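PDB 3D7R: esterase from Staphylococcus aureus subsp. aureus USA300_TCH1516, which probably hydrolyses ester bonds as a member of the alpha/beta-hydrolase family. Local coordinates for residues A[41-52]-A[220-231]. Sequence-based numbering, arbitrary orientation.
Sequences IMFKNDQDVERF and DAVLSQFGVNEI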
loop_
_atom_site.group_PDB
_atom_site.type_symbol
_atom_site.label_atom_id
_atom_site.label_comp_id
_atom_site.label_asym_id
_atom_site.label_seq_id
_atom_site.Cartn_x
_atom_site.Cartn_y
_atom_site.Cartn_z
ATOM N N ILE A 41 5.510 -7.807 -13.124
ATOM C CA ILE A 41 5.354 -9.131 -12.534
ATOM C C ILE A 41 4.607 -10.048 -13.507
ATOM O O ILE A 41 4.022 -11.070 -13.102
ATOM C CB ILE A 41 4.634 -9.080 -11.164
ATOM C CG1 ILE A 41 3.254 -8.430 -11.295
ATOM C CG2 ILE A 41 5.498 -8.361 -10.137
ATOM C CD1 ILE A 41 2.304 -8.854 -10.234
HETATM N N MSE A 42 4.653 -9.695 -14.792
HETATM C CA MSE A 42 3.976 -10.483 -15.824
HETATM C C MSE A 42 4.843 -11.685 -16.195
HETATM O O MSE A 42 5.280 -11.802 -17.344
HETATM C CB MSE A 42 3.702 -9.626 -17.070
HETATM C CG MSE A 42 2.752 -8.459 -16.836
HETATM SE SE MSE A 42 1.124 -8.993 -15.875
HETATM C CE MSE A 42 -0.034 -7.615 -16.554
ATOM N N PHE A 43 5.096 -12.577 -15.232
ATOM C CA PHE A 43 6.045 -13.689 -15.454
ATOM C C PHE A 43 5.453 -14.748 -16.368
ATOM O O PHE A 43 4.272 -15.069 -16.242
ATOM C CB PHE A 43 6.459 -14.356 -14.141
ATOM C CG PHE A 43 6.931 -13.398 -13.093
ATOM C CD1 PHE A 43 7.975 -12.532 -13.347
ATOM C CD2 PHE A 43 6.318 -13.369 -11.841
ATOM C CE1 PHE A 43 8.430 -11.656 -12.367
ATOM C CE2 PHE A 43 6.755 -12.486 -10.843
ATOM C CZ PHE A 43 7.795 -11.623 -11.115
ATOM N N LYS A 44 6.270 -15.287 -17.270
ATOM C CA LYS A 44 5.792 -16.307 -18.232
ATOM C C LYS A 44 5.739 -17.691 -17.605
ATOM O O LYS A 44 4.879 -18.508 -17.939
ATOM C CB LYS A 44 6.705 -16.358 -19.456
ATOM C CG LYS A 44 6.615 -15.155 -20.371
ATOM C CD LYS A 44 7.391 -15.351 -21.674
ATOM C CE LYS A 44 8.888 -15.383 -21.462
ATOM N NZ LYS A 44 9.365 -14.219 -20.650
ATOM N N ASN A 45 6.661 -17.935 -16.673
ATOM C CA ASN A 45 6.953 -19.283 -16.193
ATOM C C ASN A 45 7.831 -19.258 -14.929
ATOM O O ASN A 45 8.162 -18.186 -14.414
ATOM C CB ASN A 45 7.639 -20.088 -17.310
ATOM C CG ASN A 45 8.858 -19.370 -17.892
ATOM O OD1 ASN A 45 9.609 -18.706 -17.175
ATOM N ND2 ASN A 45 9.059 -19.510 -19.202
ATOM N N ASP A 46 8.206 -20.441 -14.442
ATOM C CA ASP A 46 8.996 -20.542 -13.222
ATOM C C ASP A 46 10.352 -19.877 -13.390
ATOM O O ASP A 46 10.869 -19.252 -12.464
ATOM C CB ASP A 46 9.125 -22.001 -12.771
ATOM C CG ASP A 46 7.863 -22.503 -12.055
ATOM O OD1 ASP A 46 6.929 -21.700 -11.807
ATOM O OD2 ASP A 46 7.796 -23.714 -11.737
ATOM N N GLN A 47 10.894 -19.976 -14.593
ATOM C CA GLN A 47 12.210 -19.460 -14.906
ATOM C C GLN A 47 12.252 -17.921 -14.743
ATOM O O GLN A 47 13.200 -17.386 -14.160
ATOM C CB GLN A 47 12.600 -19.897 -16.329
ATOM C CG GLN A 47 12.864 -21.420 -16.537
ATOM C CD GLN A 47 11.684 -22.375 -16.200
ATOM O OE1 GLN A 47 10.531 -22.189 -16.642
ATOM N NE2 GLN A 47 11.995 -23.422 -15.421
ATOM N N ASP A 48 11.219 -17.227 -15.228
ATOM C CA ASP A 48 11.054 -15.777 -15.016
ATOM C C ASP A 48 10.940 -15.433 -13.537
ATOM O O ASP A 48 11.474 -14.416 -13.088
ATOM C CB ASP A 48 9.802 -15.238 -15.722
ATOM C CG ASP A 48 9.999 -15.019 -17.218
ATOM O OD1 ASP A 48 11.135 -15.163 -17.717
ATOM O OD2 ASP A 48 8.994 -14.696 -17.902
ATOM N N VAL A 49 10.237 -16.278 -12.785
ATOM C CA VAL A 49 10.063 -16.085 -11.332
ATOM C C VAL A 49 11.417 -16.179 -10.612
ATOM O O VAL A 49 11.755 -15.302 -9.800
ATOM C CB VAL A 49 8.999 -17.079 -10.739
ATOM C CG1 VAL A 49 8.906 -16.984 -9.225
ATOM C CG2 VAL A 49 7.628 -16.793 -11.346
ATOM N N GLU A 50 12.184 -17.220 -10.927
ATOM C CA GLU A 50 13.523 -17.411 -10.349
ATOM C C GLU A 50 14.432 -16.221 -10.646
ATOM O O GLU A 50 15.067 -15.689 -9.731
ATOM C CB GLU A 50 14.195 -18.700 -10.848
ATOM C CG GLU A 50 13.492 -20.007 -10.468
ATOM C CD GLU A 50 14.156 -21.248 -11.116
ATOM O OE1 GLU A 50 15.403 -21.272 -11.249
ATOM O OE2 GLU A 50 13.428 -22.200 -11.492
ATOM N N ARG A 51 14.464 -15.785 -11.907
ATOM C CA ARG A 51 15.275 -14.628 -12.332
ATOM C C ARG A 51 14.898 -13.341 -11.593
ATOM O O ARG A 51 15.766 -12.552 -11.208
ATOM C CB ARG A 51 15.182 -14.418 -13.850
ATOM C CG ARG A 51 15.853 -15.556 -14.660
ATOM C CD ARG A 51 16.068 -15.167 -16.117
ATOM N NE ARG A 51 14.839 -15.316 -16.891
ATOM C CZ ARG A 51 14.598 -16.327 -17.724
ATOM N NH1 ARG A 51 15.504 -17.285 -17.907
ATOM N NH2 ARG A 51 13.444 -16.384 -18.379
ATOM N N PHE A 52 13.596 -13.137 -11.408
ATOM C CA PHE A 52 13.073 -12.033 -10.612
ATOM C C PHE A 52 13.570 -12.097 -9.170
ATOM O O PHE A 52 14.094 -11.109 -8.674
ATOM C CB PHE A 52 11.541 -12.059 -10.634
ATOM C CG PHE A 52 10.891 -10.929 -9.875
ATOM C CD1 PHE A 52 10.792 -9.659 -10.446
ATOM C CD2 PHE A 52 10.341 -11.147 -8.614
ATOM C CE1 PHE A 52 10.160 -8.601 -9.771
ATOM C CE2 PHE A 52 9.695 -10.091 -7.914
ATOM C CZ PHE A 52 9.608 -8.812 -8.507
ATOM N N ASP A 220 -6.620 -5.661 -17.271
ATOM C CA ASP A 220 -5.581 -5.376 -16.274
ATOM C C ASP A 220 -4.192 -5.678 -16.822
ATOM O O ASP A 220 -3.785 -6.828 -16.865
ATOM C CB ASP A 220 -5.812 -6.194 -14.992
ATOM C CG ASP A 220 -4.948 -5.721 -13.826
ATOM O OD1 ASP A 220 -3.904 -5.073 -14.042
ATOM O OD2 ASP A 220 -5.320 -5.975 -12.667
ATOM N N ALA A 221 -3.465 -4.627 -17.195
ATOM C CA ALA A 221 -2.135 -4.753 -17.779
ATOM C C ALA A 221 -1.042 -4.667 -16.716
ATOM O O ALA A 221 0.128 -4.572 -17.050
ATOM C CB ALA A 221 -1.941 -3.656 -18.834
ATOM N N VAL A 222 -1.417 -4.714 -15.436
ATOM C CA VAL A 222 -0.460 -4.582 -14.337
ATOM C C VAL A 222 -0.393 -5.837 -13.478
ATOM O O VAL A 222 0.692 -6.360 -13.214
ATOM C CB VAL A 222 -0.795 -3.379 -13.427
ATOM C CG1 VAL A 222 0.271 -3.224 -12.291
ATOM C CG2 VAL A 222 -0.890 -2.098 -14.253
ATOM N N LEU A 223 -1.543 -6.310 -13.013
ATOM C CA LEU A 223 -1.542 -7.477 -12.130
ATOM C C LEU A 223 -1.517 -8.776 -12.910
ATOM O O LEU A 223 -2.037 -8.838 -14.015
ATOM C CB LEU A 223 -2.756 -7.460 -11.197
ATOM C CG LEU A 223 -2.729 -6.286 -10.210
ATOM C CD1 LEU A 223 -3.997 -6.296 -9.368
ATOM C CD2 LEU A 223 -1.485 -6.345 -9.324
ATOM N N SER A 224 -0.929 -9.803 -12.290
ATOM C CA SER A 224 -0.863 -11.156 -12.795
ATOM C C SER A 224 -1.172 -12.099 -11.635
ATOM O O SER A 224 -0.511 -12.017 -10.595
ATOM C CB SER A 224 0.557 -11.417 -13.273
ATOM O OG SER A 224 0.766 -12.795 -13.487
ATOM N N GLN A 225 -2.177 -12.967 -11.779
ATOM C CA GLN A 225 -2.461 -13.959 -10.732
ATOM C C GLN A 225 -1.198 -14.787 -10.481
ATOM O O GLN A 225 -0.786 -14.927 -9.347
ATOM C CB GLN A 225 -3.626 -14.910 -11.073
ATOM C CG GLN A 225 -4.070 -15.719 -9.823
ATOM C CD GLN A 225 -5.026 -16.866 -10.091
ATOM O OE1 GLN A 225 -5.177 -17.317 -11.221
ATOM N NE2 GLN A 225 -5.670 -17.355 -9.033
ATOM N N PHE A 226 -0.595 -15.321 -11.544
ATOM C CA PHE A 226 0.670 -16.068 -11.417
ATOM C C PHE A 226 1.743 -15.287 -10.658
ATOM O O PHE A 226 2.337 -15.812 -9.718
ATOM C CB PHE A 226 1.195 -16.488 -12.800
ATOM C CG PHE A 226 2.458 -17.332 -12.761
ATOM C CD1 PHE A 226 2.484 -18.562 -12.088
ATOM C CD2 PHE A 226 3.598 -16.923 -13.457
ATOM C CE1 PHE A 226 3.638 -19.345 -12.089
ATOM C CE2 PHE A 226 4.758 -17.693 -13.447
ATOM C CZ PHE A 226 4.775 -18.908 -12.756
ATOM N N GLY A 227 2.007 -14.048 -11.079
ATOM C CA GLY A 227 3.031 -13.198 -10.439
ATOM C C GLY A 227 2.762 -12.917 -8.963
ATOM O O GLY A 227 3.648 -13.071 -8.121
ATOM N N VAL A 228 1.534 -12.520 -8.642
ATOM C CA VAL A 228 1.149 -12.228 -7.260
ATOM C C VAL A 228 1.216 -13.509 -6.402
ATOM O O VAL A 228 1.843 -13.512 -5.323
ATOM C CB VAL A 228 -0.251 -11.517 -7.205
ATOM C CG1 VAL A 228 -0.815 -11.428 -5.791
ATOM C CG2 VAL A 228 -0.162 -10.118 -7.838
ATOM N N ASN A 229 0.621 -14.604 -6.894
ATOM C CA ASN A 229 0.708 -15.898 -6.190
ATOM C C ASN A 229 2.159 -16.260 -5.842
ATOM O O ASN A 229 2.497 -16.520 -4.680
ATOM C CB ASN A 229 0.104 -17.043 -7.027
ATOM C CG ASN A 229 -1.435 -16.968 -7.151
ATOM O OD1 ASN A 229 -2.032 -17.724 -7.922
ATOM N ND2 ASN A 229 -2.063 -16.071 -6.413
ATOM N N GLU A 230 3.020 -16.265 -6.853
ATOM C CA GLU A 230 4.401 -16.730 -6.683
ATOM C C GLU A 230 5.191 -15.820 -5.748
ATOM O O GLU A 230 5.915 -16.283 -4.863
ATOM C CB GLU A 230 5.097 -16.856 -8.040
ATOM C CG GLU A 230 4.558 -17.992 -8.919
ATOM C CD GLU A 230 4.777 -19.372 -8.302
ATOM O OE1 GLU A 230 5.911 -19.716 -7.910
ATOM O OE2 GLU A 230 3.799 -20.117 -8.197
ATOM N N ILE A 231 5.050 -14.517 -5.923
ATOM C CA ILE A 231 5.775 -13.595 -5.045
ATOM C C ILE A 231 5.282 -13.724 -3.598
ATOM O O ILE A 231 6.081 -13.832 -2.671
ATOM C CB ILE A 231 5.679 -12.148 -5.527
ATOM C CG1 ILE A 231 6.373 -11.996 -6.887
ATOM C CG2 ILE A 231 6.312 -11.180 -4.481
ATOM C CD1 ILE A 231 6.167 -10.600 -7.495
HETATM O O HOH W 1 3.175 -5.856 -13.744
HETATM O O HOH W 2 1.959 -13.240 -15.915
#
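Ile231 CD1 lies among three apolar side chains of residues 41-52: it is 3.5 Å from Ile41 CG2, 3.6 Å from Phe52 CE2, and meets Phe43 at the ring edge, near the ring plane. The Phe43 ring in turn puts its CZ over one face of the Phe52 ring, toward the rim. Ile41 places CG1 between its backbone N and carbonyl carbon (chi1 58°), which sends CD1 to Val228 CG2 at 3.7 Å while CG2 turns to Ile231. Gly227 allows the backbones to close in: its CA donates a CA-H...O contact to Ile41 O at 3.5 Å.

The Phe226 ring packs on Val49 CG2, which approaches obliquely, 3.7 Å from CE2, and on Phe43 CB; Glu230 CG lies over one face, toward the rim. Oxygens gather at the ring edge instead: Phe43 O, Asn45 O and Asp46 OD1 lie near the ring plane, the Asp46 carboxylate tilted only 16° from it, where the ring hydrogens carry partial positive charge.

Selenomethionine Met42 packs separately, its SE 3.6 Å from Ser224 CB and its terminal CE against the backbone of 221-223.

Polar linkage is indirect, since no direct hydrogen bond spans the segments. One water accepts from Ile41 N and donates to Val222 O; another donates to Phe43 O and pairs with Ser224 OG, which also N-caps helix 225-236 by accepting from Gly227 N. Asn45 similarly caps helix 46-61 through Asp48 N.

The axes of segments 46-52 and 225-231 come no nearer than 11.1 Å and cross at -51°, so much of the joining falls to the loop at 41-45. This loop and the start of helix 46-61 are thus joined to the start of helix 225-236 by apolar packing and bridging waters, without ion pairs across the interface.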